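Local coordinates for putative exported protein (Bacteroides fragilis, PDB 4RAA) that is of unknown function but folds as a six-bladed beta-propeller of the YWTD superfamily and is probably exported from the cytoplasm, at residues Y171-E176 and S212-A217; D156-V161 and T200-T205; Q299-E304 and G333-D338; L321-L326 and N352-F357; K98-A103 and V111-A116. One frame throughout, in Å; residues are numbered along the deposited sequence.

Contact 1: residues Y171-E176 and S212-A217; sequences YKMNKE and SEIVPA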
# COMPACT_ATOMS: atom_id res chain seq x y z
N TYR A 171 11.96 17.25 -2.55
CA TYR A 171 13.23 16.58 -2.78
C TYR A 171 14.27 17.36 -1.97
O TYR A 171 14.25 18.60 -1.97
CB TYR A 171 13.63 16.60 -4.25
CG TYR A 171 12.62 16.00 -5.20
CD1 TYR A 171 11.58 16.78 -5.73
CD2 TYR A 171 12.71 14.66 -5.60
CE1 TYR A 171 10.65 16.24 -6.62
CE2 TYR A 171 11.80 14.11 -6.49
CZ TYR A 171 10.76 14.89 -6.99
OH TYR A 171 9.86 14.35 -7.87
N LYS A 172 15.19 16.64 -1.32
CA LYS A 172 16.17 17.21 -0.39
C LYS A 172 17.60 16.85 -0.75
O LYS A 172 17.89 15.70 -1.07
CB LYS A 172 15.88 16.69 1.02
CG LYS A 172 14.47 16.95 1.57
CD LYS A 172 14.17 18.45 1.68
CE LYS A 172 12.87 18.73 2.41
NZ LYS A 172 12.58 20.18 2.51
N MSE A 173 18.49 17.84 -0.64
CA MSE A 173 19.94 17.73 -0.90
C MSE A 173 20.35 17.36 -2.30
O MSE A 173 20.19 16.21 -2.73
CB MSE A 173 20.65 16.81 0.09
CG MSE A 173 20.89 17.63 1.35
SE MSE A 173 21.21 16.38 2.80
CE MSE A 173 23.07 16.11 2.25
N ASN A 174 20.94 18.33 -2.99
CA ASN A 174 21.41 18.19 -4.36
C ASN A 174 22.56 17.17 -4.46
O ASN A 174 23.49 17.23 -3.66
CB ASN A 174 21.88 19.55 -4.88
CG ASN A 174 22.06 19.56 -6.38
OD1 ASN A 174 23.18 19.72 -6.87
ND2 ASN A 174 20.97 19.34 -7.12
N LYS A 175 22.46 16.25 -5.42
CA LYS A 175 23.45 15.18 -5.67
C LYS A 175 24.18 15.44 -6.99
O LYS A 175 23.62 15.21 -8.07
CB LYS A 175 22.74 13.82 -5.68
CG LYS A 175 23.61 12.59 -5.99
CD LYS A 175 22.94 11.28 -5.57
CE LYS A 175 21.72 10.94 -6.41
NZ LYS A 175 20.85 9.85 -5.90
N GLU A 176 25.42 15.92 -6.89
CA GLU A 176 26.22 16.28 -8.07
C GLU A 176 26.81 15.04 -8.74
O GLU A 176 26.65 14.84 -9.94
CB GLU A 176 27.35 17.24 -7.70
CG GLU A 176 26.88 18.53 -7.04
CD GLU A 176 28.00 19.55 -6.85
OE1 GLU A 176 28.71 19.86 -7.84
OE2 GLU A 176 28.14 20.09 -5.73
N SER A 212 10.23 21.19 5.55
CA SER A 212 10.60 22.45 4.86
C SER A 212 11.93 23.05 5.35
O SER A 212 12.05 24.27 5.44
CB SER A 212 9.49 23.48 5.05
OG SER A 212 8.26 22.93 4.68
N GLU A 213 12.91 22.18 5.64
CA GLU A 213 14.22 22.61 6.16
C GLU A 213 15.40 21.68 5.88
O GLU A 213 15.26 20.46 5.94
CB GLU A 213 14.16 22.73 7.69
CG GLU A 213 13.47 23.96 8.25
CD GLU A 213 13.66 24.13 9.75
OE1 GLU A 213 14.04 23.15 10.44
OE2 GLU A 213 13.43 25.26 10.24
N ILE A 214 16.55 22.29 5.58
CA ILE A 214 17.85 21.61 5.53
C ILE A 214 18.74 22.60 6.28
O ILE A 214 19.03 23.68 5.74
CB ILE A 214 18.40 21.34 4.11
CG1 ILE A 214 17.50 20.36 3.35
CG2 ILE A 214 19.84 20.79 4.17
CD1 ILE A 214 17.45 18.95 3.92
N VAL A 215 19.13 22.24 7.51
CA VAL A 215 19.94 23.09 8.38
C VAL A 215 21.10 22.25 8.90
O VAL A 215 20.85 21.23 9.55
CB VAL A 215 19.10 23.65 9.56
CG1 VAL A 215 19.96 24.46 10.53
CG2 VAL A 215 17.94 24.49 9.02
N PRO A 216 22.36 22.67 8.64
CA PRO A 216 23.48 21.86 9.13
C PRO A 216 23.56 21.89 10.66
O PRO A 216 23.27 22.94 11.24
CB PRO A 216 24.71 22.55 8.50
CG PRO A 216 24.29 23.96 8.31
CD PRO A 216 22.82 23.92 8.01
N ALA A 217 23.86 20.75 11.27
CA ALA A 217 23.99 20.57 12.72
C ALA A 217 25.44 20.30 13.19
O ALA A 217 25.82 20.71 14.28
CB ALA A 217 23.07 19.45 13.19

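Contact 2: residues D156-V161 and T200-T205; sequences DFYFVV and TPFDLT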
# COMPACT_ATOMS: atom_id res chain seq x y z
N ASP A 156 18.49 13.13 -9.09
CA ASP A 156 19.30 14.35 -8.85
C ASP A 156 19.31 14.84 -7.39
O ASP A 156 19.79 15.95 -7.11
CB ASP A 156 18.82 15.49 -9.76
CG ASP A 156 18.97 15.19 -11.25
OD1 ASP A 156 19.92 14.46 -11.64
OD2 ASP A 156 18.15 15.71 -12.03
N PHE A 157 18.79 14.03 -6.46
CA PHE A 157 18.78 14.35 -5.04
C PHE A 157 19.21 13.15 -4.21
O PHE A 157 19.12 12.00 -4.68
CB PHE A 157 17.39 14.80 -4.60
CG PHE A 157 16.98 16.13 -5.17
CD1 PHE A 157 16.32 16.20 -6.40
CD2 PHE A 157 17.22 17.31 -4.46
CE1 PHE A 157 15.91 17.44 -6.92
CE2 PHE A 157 16.82 18.55 -4.98
CZ PHE A 157 16.16 18.62 -6.21
N TYR A 158 19.70 13.41 -3.00
CA TYR A 158 20.13 12.35 -2.08
C TYR A 158 18.95 11.76 -1.29
O TYR A 158 18.89 10.54 -1.09
CB TYR A 158 21.23 12.83 -1.13
CG TYR A 158 22.63 12.76 -1.70
CD1 TYR A 158 23.25 11.53 -1.91
CD2 TYR A 158 23.36 13.92 -1.98
CE1 TYR A 158 24.53 11.45 -2.42
CE2 TYR A 158 24.66 13.85 -2.48
CZ TYR A 158 25.24 12.61 -2.70
OH TYR A 158 26.52 12.51 -3.20
N PHE A 159 18.02 12.62 -0.84
CA PHE A 159 16.84 12.23 -0.04
C PHE A 159 15.56 12.85 -0.59
O PHE A 159 15.60 13.78 -1.39
CB PHE A 159 16.98 12.67 1.42
CG PHE A 159 18.28 12.25 2.04
CD1 PHE A 159 18.41 11.02 2.68
CD2 PHE A 159 19.39 13.11 2.00
CE1 PHE A 159 19.62 10.64 3.25
CE2 PHE A 159 20.60 12.74 2.57
CZ PHE A 159 20.71 11.50 3.19
N VAL A 160 14.43 12.35 -0.10
CA VAL A 160 13.10 12.84 -0.50
C VAL A 160 12.10 12.70 0.65
O VAL A 160 12.10 11.69 1.34
CB VAL A 160 12.58 12.12 -1.78
CG1 VAL A 160 12.44 10.62 -1.59
CG2 VAL A 160 11.27 12.72 -2.28
N VAL A 161 11.25 13.71 0.84
CA VAL A 161 10.23 13.70 1.88
C VAL A 161 8.88 13.43 1.23
O VAL A 161 8.53 14.12 0.28
CB VAL A 161 10.22 15.01 2.67
CG1 VAL A 161 9.13 14.98 3.75
CG2 VAL A 161 11.60 15.26 3.28
N THR A 200 25.70 12.42 3.67
CA THR A 200 26.15 11.79 2.42
C THR A 200 27.63 11.42 2.46
O THR A 200 28.37 11.97 3.27
CB THR A 200 25.89 12.72 1.22
OG1 THR A 200 26.68 13.90 1.36
CG2 THR A 200 24.42 13.10 1.14
N PRO A 201 28.07 10.51 1.57
CA PRO A 201 29.48 10.11 1.63
C PRO A 201 30.53 11.14 1.22
O PRO A 201 31.68 10.95 1.60
CB PRO A 201 29.57 8.88 0.71
CG PRO A 201 28.17 8.59 0.26
CD PRO A 201 27.38 9.84 0.44
N PHE A 202 30.14 12.20 0.49
CA PHE A 202 31.10 13.21 -0.03
C PHE A 202 30.83 14.63 0.47
O PHE A 202 31.06 15.61 -0.25
CB PHE A 202 31.13 13.16 -1.57
CG PHE A 202 31.15 11.76 -2.13
CD1 PHE A 202 32.17 10.89 -1.79
CD2 PHE A 202 30.14 11.31 -2.98
CE1 PHE A 202 32.20 9.59 -2.28
CE2 PHE A 202 30.16 10.01 -3.48
CZ PHE A 202 31.19 9.15 -3.13
N ASP A 203 30.40 14.72 1.72
CA ASP A 203 30.09 16.00 2.38
C ASP A 203 30.14 15.77 3.89
O ASP A 203 29.18 15.24 4.47
CB ASP A 203 28.71 16.51 1.91
CG ASP A 203 28.29 17.82 2.57
OD1 ASP A 203 29.06 18.46 3.30
OD2 ASP A 203 27.13 18.21 2.34
N LEU A 204 31.24 16.18 4.53
CA LEU A 204 31.43 16.01 5.98
C LEU A 204 30.57 17.00 6.76
O LEU A 204 31.08 17.91 7.42
CB LEU A 204 32.91 16.16 6.35
CG LEU A 204 33.84 15.09 5.80
CD1 LEU A 204 35.29 15.48 6.03
CD2 LEU A 204 33.52 13.72 6.40
N THR A 205 29.26 16.78 6.67
CA THR A 205 28.26 17.63 7.30
C THR A 205 27.03 16.78 7.62
O THR A 205 26.62 15.96 6.79
CB THR A 205 27.83 18.80 6.38
OG1 THR A 205 28.98 19.53 5.94
CG2 THR A 205 26.87 19.76 7.10

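Contact 3: residues Q299-E304 and G333-D338; sequences QLKVGE and GYVFDD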
# COMPACT_ATOMS: atom_id res chain seq x y z
N GLN A 299 43.07 -1.22 23.74
CA GLN A 299 42.94 -0.33 24.91
C GLN A 299 41.72 -0.65 25.79
O GLN A 299 41.80 -0.54 27.01
CB GLN A 299 42.89 1.15 24.51
CG GLN A 299 44.24 1.74 24.13
CD GLN A 299 44.20 3.24 23.83
OE1 GLN A 299 43.14 3.88 23.87
NE2 GLN A 299 45.35 3.81 23.52
N LEU A 300 40.60 -1.04 25.18
CA LEU A 300 39.39 -1.45 25.92
C LEU A 300 39.36 -2.94 26.31
O LEU A 300 38.43 -3.37 27.00
CB LEU A 300 38.12 -1.11 25.12
CG LEU A 300 37.94 0.35 24.69
CD1 LEU A 300 36.72 0.47 23.80
CD2 LEU A 300 37.83 1.25 25.91
N LYS A 301 40.36 -3.71 25.86
CA LYS A 301 40.51 -5.15 26.16
C LYS A 301 39.32 -5.97 25.64
O LYS A 301 38.70 -6.73 26.41
CB LYS A 301 40.79 -5.39 27.66
CG LYS A 301 42.09 -4.80 28.17
CD LYS A 301 42.33 -5.20 29.63
CE LYS A 301 43.77 -4.96 30.08
NZ LYS A 301 44.13 -3.51 30.06
N VAL A 302 39.03 -5.82 24.34
CA VAL A 302 37.91 -6.53 23.65
C VAL A 302 38.30 -7.30 22.36
O VAL A 302 37.42 -7.67 21.58
CB VAL A 302 36.71 -5.57 23.37
CG1 VAL A 302 36.26 -4.90 24.65
CG2 VAL A 302 37.05 -4.53 22.31
N GLY A 303 39.60 -7.53 22.14
CA GLY A 303 40.10 -8.35 21.02
C GLY A 303 39.92 -7.88 19.59
O GLY A 303 40.90 -7.49 18.95
N GLU A 304 38.68 -7.99 19.08
CA GLU A 304 38.27 -7.58 17.72
C GLU A 304 37.06 -6.68 17.79
O GLU A 304 36.14 -6.95 18.54
CB GLU A 304 37.80 -8.76 16.87
CG GLU A 304 38.85 -9.49 16.06
CD GLU A 304 38.22 -10.51 15.10
OE1 GLU A 304 37.00 -10.82 15.22
OE2 GLU A 304 38.95 -11.02 14.23
N GLY A 333 46.01 -16.53 25.61
CA GLY A 333 46.37 -15.59 26.68
C GLY A 333 46.13 -14.12 26.41
O GLY A 333 46.95 -13.29 26.81
N TYR A 334 45.03 -13.80 25.73
CA TYR A 334 44.70 -12.40 25.47
C TYR A 334 44.14 -11.83 26.77
O TYR A 334 43.26 -12.43 27.40
CB TYR A 334 43.72 -12.21 24.32
CG TYR A 334 43.48 -10.75 23.99
CD1 TYR A 334 44.36 -10.04 23.14
CD2 TYR A 334 42.40 -10.05 24.54
CE1 TYR A 334 44.15 -8.69 22.85
CE2 TYR A 334 42.18 -8.71 24.25
CZ TYR A 334 43.05 -8.03 23.42
OH TYR A 334 42.80 -6.71 23.14
N VAL A 335 44.66 -10.67 27.13
CA VAL A 335 44.30 -9.97 28.37
C VAL A 335 42.95 -9.23 28.20
O VAL A 335 42.91 -8.02 27.95
CB VAL A 335 45.49 -9.08 28.85
CG1 VAL A 335 45.93 -8.04 27.78
CG2 VAL A 335 45.19 -8.43 30.20
N PHE A 336 41.84 -9.99 28.35
CA PHE A 336 40.46 -9.45 28.23
C PHE A 336 39.94 -8.65 29.42
O PHE A 336 40.52 -8.69 30.50
CB PHE A 336 39.43 -10.58 27.98
CG PHE A 336 39.34 -11.01 26.55
CD1 PHE A 336 38.80 -10.16 25.60
CD2 PHE A 336 39.77 -12.27 26.15
CE1 PHE A 336 38.71 -10.54 24.27
CE2 PHE A 336 39.68 -12.66 24.82
CZ PHE A 336 39.14 -11.79 23.88
N ASP A 337 38.84 -7.93 29.19
CA ASP A 337 38.12 -7.15 30.23
C ASP A 337 37.48 -8.15 31.21
O ASP A 337 37.01 -9.21 30.78
CB ASP A 337 37.08 -6.22 29.57
CG ASP A 337 36.14 -5.51 30.57
OD1 ASP A 337 35.33 -6.19 31.25
OD2 ASP A 337 36.15 -4.25 30.60
N ASP A 338 37.45 -7.81 32.50
CA ASP A 338 36.91 -8.70 33.56
C ASP A 338 35.50 -9.18 33.24
O ASP A 338 35.26 -10.38 33.21
CB ASP A 338 36.93 -8.04 34.96
CG ASP A 338 38.33 -7.88 35.54
OD1 ASP A 338 39.31 -8.43 34.99
OD2 ASP A 338 38.47 -7.20 36.58

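Contact 4: residues L321-L326 and N352-F357; sequences LDVLSL and NSILLF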
# COMPACT_ATOMS: atom_id res chain seq x y z
N LEU A 321 30.48 -8.64 19.00
CA LEU A 321 31.78 -9.29 19.08
C LEU A 321 31.60 -10.80 18.81
O LEU A 321 30.71 -11.42 19.38
CB LEU A 321 32.35 -9.07 20.48
CG LEU A 321 32.44 -7.62 20.99
CD1 LEU A 321 32.81 -7.59 22.46
CD2 LEU A 321 33.46 -6.80 20.20
N ASP A 322 32.47 -11.36 17.97
CA ASP A 322 32.39 -12.77 17.56
C ASP A 322 32.96 -13.64 18.67
O ASP A 322 34.14 -13.50 19.01
CB ASP A 322 33.15 -13.00 16.25
CG ASP A 322 33.01 -14.42 15.73
OD1 ASP A 322 31.87 -14.82 15.41
OD2 ASP A 322 34.04 -15.12 15.60
N VAL A 323 32.16 -14.57 19.18
CA VAL A 323 32.54 -15.42 20.32
C VAL A 323 33.77 -16.28 20.01
O VAL A 323 34.79 -16.10 20.65
CB VAL A 323 31.35 -16.29 20.83
CG1 VAL A 323 31.79 -17.31 21.88
CG2 VAL A 323 30.24 -15.37 21.37
N LEU A 324 33.69 -17.13 18.99
CA LEU A 324 34.80 -18.04 18.65
C LEU A 324 36.13 -17.33 18.41
O LEU A 324 37.18 -17.82 18.86
CB LEU A 324 34.47 -18.94 17.45
CG LEU A 324 35.54 -19.96 17.03
CD1 LEU A 324 35.95 -20.87 18.18
CD2 LEU A 324 35.03 -20.77 15.86
N SER A 325 36.07 -16.20 17.70
CA SER A 325 37.26 -15.38 17.40
C SER A 325 37.93 -14.92 18.70
O SER A 325 39.16 -15.03 18.85
CB SER A 325 36.89 -14.20 16.47
OG SER A 325 38.03 -13.49 16.01
N LEU A 326 37.11 -14.46 19.66
CA LEU A 326 37.58 -14.03 20.98
C LEU A 326 38.01 -15.19 21.89
O LEU A 326 38.96 -15.04 22.66
CB LEU A 326 36.51 -13.22 21.72
CG LEU A 326 35.99 -11.88 21.18
CD1 LEU A 326 35.25 -11.17 22.31
CD2 LEU A 326 37.10 -11.00 20.65
N ASN A 352 25.78 -16.79 19.72
CA ASN A 352 25.61 -15.50 19.05
C ASN A 352 26.52 -14.44 19.64
O ASN A 352 27.11 -14.61 20.70
CB ASN A 352 24.15 -15.01 19.13
CG ASN A 352 23.18 -15.81 18.27
OD1 ASN A 352 23.58 -16.54 17.36
ND2 ASN A 352 21.88 -15.65 18.53
N SER A 353 26.63 -13.33 18.92
CA SER A 353 27.50 -12.22 19.33
C SER A 353 27.24 -11.70 20.75
O SER A 353 26.08 -11.63 21.20
CB SER A 353 27.35 -11.04 18.35
OG SER A 353 27.73 -11.40 17.04
N ILE A 354 28.33 -11.39 21.46
CA ILE A 354 28.27 -10.69 22.74
C ILE A 354 28.32 -9.21 22.35
O ILE A 354 29.30 -8.77 21.72
CB ILE A 354 29.44 -11.02 23.69
CG1 ILE A 354 29.42 -12.51 24.07
CG2 ILE A 354 29.38 -10.11 24.94
CD1 ILE A 354 30.56 -12.98 24.95
N LEU A 355 27.28 -8.45 22.71
CA LEU A 355 27.22 -7.02 22.39
C LEU A 355 28.04 -6.20 23.38
O LEU A 355 28.01 -6.47 24.58
CB LEU A 355 25.79 -6.49 22.39
CG LEU A 355 24.79 -7.19 21.48
CD1 LEU A 355 23.44 -6.49 21.57
CD2 LEU A 355 25.28 -7.26 20.04
N LEU A 356 28.76 -5.23 22.85
CA LEU A 356 29.52 -4.24 23.60
C LEU A 356 28.67 -2.98 23.59
O LEU A 356 28.35 -2.46 22.52
CB LEU A 356 30.88 -3.95 22.95
CG LEU A 356 31.64 -2.69 23.35
CD1 LEU A 356 31.83 -2.55 24.86
CD2 LEU A 356 32.99 -2.66 22.64
N PHE A 357 28.30 -2.52 24.78
CA PHE A 357 27.61 -1.25 24.97
C PHE A 357 28.69 -0.31 25.49
O PHE A 357 29.28 -0.59 26.54
CB PHE A 357 26.45 -1.39 25.94
CG PHE A 357 25.30 -2.17 25.38
CD1 PHE A 357 25.28 -3.55 25.46
CD2 PHE A 357 24.23 -1.52 24.76
CE1 PHE A 357 24.21 -4.28 24.94
CE2 PHE A 357 23.17 -2.25 24.24
CZ PHE A 357 23.16 -3.63 24.33

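Contact 5: residues K98-A103 and V111-A116; sequences KNYIAA and VLYYNA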
# COMPACT_ATOMS: atom_id res chain seq x y z
N LYS A 98 4.00 4.42 18.02
CA LYS A 98 4.27 3.02 18.43
C LYS A 98 3.05 2.13 18.17
O LYS A 98 2.54 1.47 19.08
CB LYS A 98 4.81 2.93 19.87
CG LYS A 98 6.09 3.73 20.04
CD LYS A 98 6.58 3.81 21.48
CE LYS A 98 7.75 4.78 21.56
NZ LYS A 98 8.29 4.92 22.94
N ASN A 99 2.56 2.18 16.92
CA ASN A 99 1.47 1.33 16.41
C ASN A 99 2.07 0.21 15.56
O ASN A 99 1.68 -0.95 15.72
CB ASN A 99 0.53 2.11 15.48
CG ASN A 99 -0.16 3.26 16.16
OD1 ASN A 99 -0.12 4.39 15.66
ND2 ASN A 99 -0.80 3.00 17.29
N TYR A 100 2.99 0.57 14.64
CA TYR A 100 3.59 -0.37 13.71
C TYR A 100 5.09 -0.33 13.57
O TYR A 100 5.71 0.69 13.86
CB TYR A 100 2.99 -0.17 12.31
CG TYR A 100 3.35 1.13 11.58
CD1 TYR A 100 4.56 1.25 10.86
CD2 TYR A 100 2.46 2.22 11.54
CE1 TYR A 100 4.87 2.41 10.16
CE2 TYR A 100 2.77 3.40 10.84
CZ TYR A 100 3.98 3.49 10.14
OH TYR A 100 4.32 4.63 9.45
N ILE A 101 5.63 -1.44 13.06
CA ILE A 101 7.05 -1.60 12.71
C ILE A 101 7.05 -1.87 11.20
O ILE A 101 6.47 -2.86 10.75
CB ILE A 101 7.73 -2.77 13.46
CG1 ILE A 101 7.75 -2.51 14.97
CG2 ILE A 101 9.16 -2.98 12.94
CD1 ILE A 101 7.97 -3.76 15.79
N ALA A 102 7.69 -0.99 10.43
CA ALA A 102 7.73 -1.05 8.97
C ALA A 102 9.12 -1.43 8.50
O ALA A 102 10.05 -0.63 8.66
CB ALA A 102 7.33 0.30 8.39
N ALA A 103 9.27 -2.63 7.94
CA ALA A 103 10.54 -3.11 7.41
C ALA A 103 10.55 -2.98 5.87
O ALA A 103 9.54 -3.25 5.21
CB ALA A 103 10.77 -4.55 7.82
N VAL A 111 7.41 -2.75 1.29
CA VAL A 111 7.47 -2.31 2.68
C VAL A 111 6.49 -3.21 3.41
O VAL A 111 5.35 -3.33 2.98
CB VAL A 111 6.94 -0.85 2.83
CG1 VAL A 111 7.10 -0.36 4.26
CG2 VAL A 111 7.67 0.08 1.88
N LEU A 112 6.92 -3.82 4.51
CA LEU A 112 6.03 -4.71 5.29
C LEU A 112 5.78 -4.08 6.66
O LEU A 112 6.74 -3.71 7.34
CB LEU A 112 6.61 -6.12 5.43
CG LEU A 112 6.96 -6.77 4.09
CD1 LEU A 112 8.44 -6.58 3.74
CD2 LEU A 112 6.64 -8.25 4.09
N TYR A 113 4.50 -3.97 7.02
CA TYR A 113 4.06 -3.38 8.27
C TYR A 113 3.63 -4.49 9.22
O TYR A 113 2.80 -5.32 8.86
CB TYR A 113 2.90 -2.40 8.04
CG TYR A 113 3.29 -1.21 7.19
CD1 TYR A 113 3.41 -1.32 5.79
CD2 TYR A 113 3.56 0.03 7.77
CE1 TYR A 113 3.79 -0.22 5.02
CE2 TYR A 113 3.95 1.13 7.01
CZ TYR A 113 4.06 1.00 5.63
OH TYR A 113 4.44 2.08 4.87
N TYR A 114 4.23 -4.51 10.41
CA TYR A 114 3.92 -5.43 11.49
C TYR A 114 3.44 -4.63 12.70
O TYR A 114 3.71 -3.43 12.79
CB TYR A 114 5.15 -6.25 11.86
CG TYR A 114 5.71 -7.09 10.73
CD1 TYR A 114 5.26 -8.39 10.49
CD2 TYR A 114 6.72 -6.58 9.90
CE1 TYR A 114 5.79 -9.16 9.45
CE2 TYR A 114 7.25 -7.35 8.86
CZ TYR A 114 6.79 -8.63 8.64
OH TYR A 114 7.31 -9.36 7.62
N ASN A 115 2.74 -5.29 13.61
CA ASN A 115 2.21 -4.67 14.85
C ASN A 115 3.37 -4.41 15.81
O ASN A 115 4.18 -5.30 16.06
CB ASN A 115 1.20 -5.62 15.51
CG ASN A 115 0.39 -4.96 16.61
OD1 ASN A 115 0.91 -4.70 17.69
ND2 ASN A 115 -0.90 -4.75 16.37
N ALA A 116 3.43 -3.19 16.36
CA ALA A 116 4.50 -2.82 17.30
C ALA A 116 4.37 -3.51 18.66
O ALA A 116 5.38 -3.68 19.34
CB ALA A 116 4.54 -1.31 17.50

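Contact 1: residues Y171-E176 and S212-A217
The backbones at K172 and I214 approach without pairing: their CA atoms are 7.6 Å apart, and no hydrogen bond joins the two segments. The two segments belong to different sheets of the beta-propeller, consistent with neighbouring blades. K172 lies near the end of strand 168-174, which pairs with strand 157-162 in one sheet, whereas I214 belongs to strand 213-222, the neighbour of strand 203-210 in another. At M173, a selenomethionine, the chain turns a corner away from the line of the strand. Contact therefore rests on side chains directed across the gap. K172 and I214 point toward each other, and their chains cross obliquely. The lysine is bent at chi2 (-61°), which turns CD back over the isoleucine, so that I214 CD1 lies 4.0 Å from both K172 CB and K172 CD. M173 adds a looser apolar touch, its CG lying 4.4 Å from I214 CG2. Beyond this aliphatic stem the lysine amine leaves I214 and takes its polar partners just outside the segments: NZ forms a hydrogen bond to the carbonyl oxygen of T211, just before strand 213-222, and a salt bridge to D170 of its own strand. One lysine thus offers methylenes to the other sheet and a charge to both. At its end, K172 NZ passes 3.8 Å from S212 CA and 3.7 Å from E213 N.

Contact 2: residues D156-V161 and T200-T205
The methyl group of T200 sits over the centre of the Y158 ring, with CG2 3.4 Å from the centroid and 15° off the ring normal, a CH-pi contact in place of any hydrogen bond between the segments. It joins two sheets of the beta-propeller: Y158 stands at a corner in strand 157-162, while T200 opens a type I turn that ends at D203 and leads into strand 203-210. The two side chains cross at about a right angle. CG2 of T200 is anti to its own carbonyl carbon, which leaves OG1 in the position between the backbone N and carbonyl carbon (chi1 64°) and presents the methyl to the ring. F159 approaches the same methyl, with its CE2 4.1 Å from T200 CG2. Farther along the turn, P201 CD lies 4.3 Å from Y158 CE1, and the tyrosine hydroxyl reaches the edge of the F202 ring, near its plane, OH to CD2 3.8 Å. Outside the segments, the Y257 hydroxyl is hydrogen-bonded to the backbone oxygens of T200 and D203. Within the segment, T205 OG1 donates to D203 OD1 at 2.8 Å, on the syn side and 34° out of the carboxylate plane.

Contact 3: residues Q299-E304 and G333-D338
D337 N donates to K301 O at 3.0 Å, with an N-H...O angle of 138° and the donor in the carbonyl plane on a lone pair. This bond ties two turns that flank helices: K301 has the positive phi of a Schellman motif closing helix 293-299, and D337 is the N-cap of helix 338-345, its OD1 accepting weak bonds from K339 N and L340 N. The K301 side chain lies against V335, with K301 CE 3.8 Å from V335 CG2 and K301 CG 3.3 Å from V335 O. Two aromatic rings, Y334 and F336, also meet the 299-304 loop. Y334 CD2 stands 3.5 Å over the centre of the F336 ring, and the rim of that ring meets the lysine carbonyl, F336 CD1 to K301 O 3.5 Å. A second, weak bond runs from G303 N to Y334 OH at 3.5 Å; the same hydroxyl has its stronger partner in D298. F336 continues beyond the loops onto L326, M329 and A330 of helix 323-331 and S341 and L344 of helix 338-345, while L300, V302 and D337 face strand 25-31, so the contact joins the ends of three helices beside that strand.

Contact 4: residues L321-L326 and N352-F357
L321 and I354 form an antiparallel, hydrogen-bonded pair with CA atoms 5.3 Å apart, sealed by L321 N to I354 O at 3.0 Å and I354 N to L321 O at 3.2 Å. After L321 the chain turns into helix 323-331, whose N-cap is D322: its OD2 accepts from S325 N at 3.1 Å, the donor lying above the carboxylate plane. The side chains that meet are aliphatic. L321 CD1 reaches L356 CB at 4.1 Å, and V323, at the start of the helix, turns CG2 to I354 CG1 at 4.0 Å; these latter two side chains cross at about a right angle. CG2 of V323 is anti to its carbonyl carbon, and the same methyl lies by the N352 backbone oxygen. L321 and I354 share one face of the sheet, where L340 of helix 338-345 packs on both. Strand 354-360 itself lies between 316-321 and 25-31, joining late and early parts of the chain in one sheet, consistent with the "Velcro" closure of a propeller.

Contact 5: residues K98-A103 and V111-A116
The Y100 and Y113 rings form an edge-to-face pair, centroids 5.1 Å apart and planes at 66°. The edge belongs to Y113: its CD2 stands 3.4 Å above the Y100 plane, offset toward the rim, while Y100 CG lies in the plane of the Y113 ring. Backbone A102 N meets the Y100 edge. The two side chains lie side by side, pointing the same way, on a beta hairpin of the propeller in which the axes of 100-103 and 111-115 run antiparallel at 155°. Y100 CG stands between the backbone N and the carbonyl carbon (chi1 69°), the position from which the ring meets Y113. On this face A102 CB also touches the Y113 ring, 3.7 Å from Y113 CE2, and Y123 of the next strand stacks on Y113. The other face carries I101, A103, L112 and Y114; there the Y114 hydroxyl bonds to the G84 oxygen, beyond the hairpin. I101/Y114 and A103/L112 are hydrogen-bonded pairs, each with two bonds, and A102/Y113 between them is a non-hydrogen-bonded pair. Both strands are flanked in turn, by 85-94 and 121-126, which leaves this hairpin inside the sheet. At its open end A116 N donates to N99 O at 2.9 Å, and I101 CD1 touches A116 CA at 3.9 Å.

How the contacts relate
Contacts 1 and 2 use the same two pairs of neighbouring strands and lie with centres about 7 Å apart; backbone bonds between M173 and Y158 and between K172 and F159 tie them. Both join sheets through side chains, with no hydrogen bond across either, contact 1 at the surface and contact 2 partly buried. Contact 5 is instead within one sheet, buried and rich in backbone bonds. Contacts 3 and 4 sit on the opposite side of the chain's centre from contacts 1 and 2, about 12 Å apart between centres, and touch through F336 packing on L326. Contact 4 is buried strand pairing beside a helix start, whereas contact 3 is loop against loop, with one backbone bond and one weak bond to a tyrosine hydroxyl.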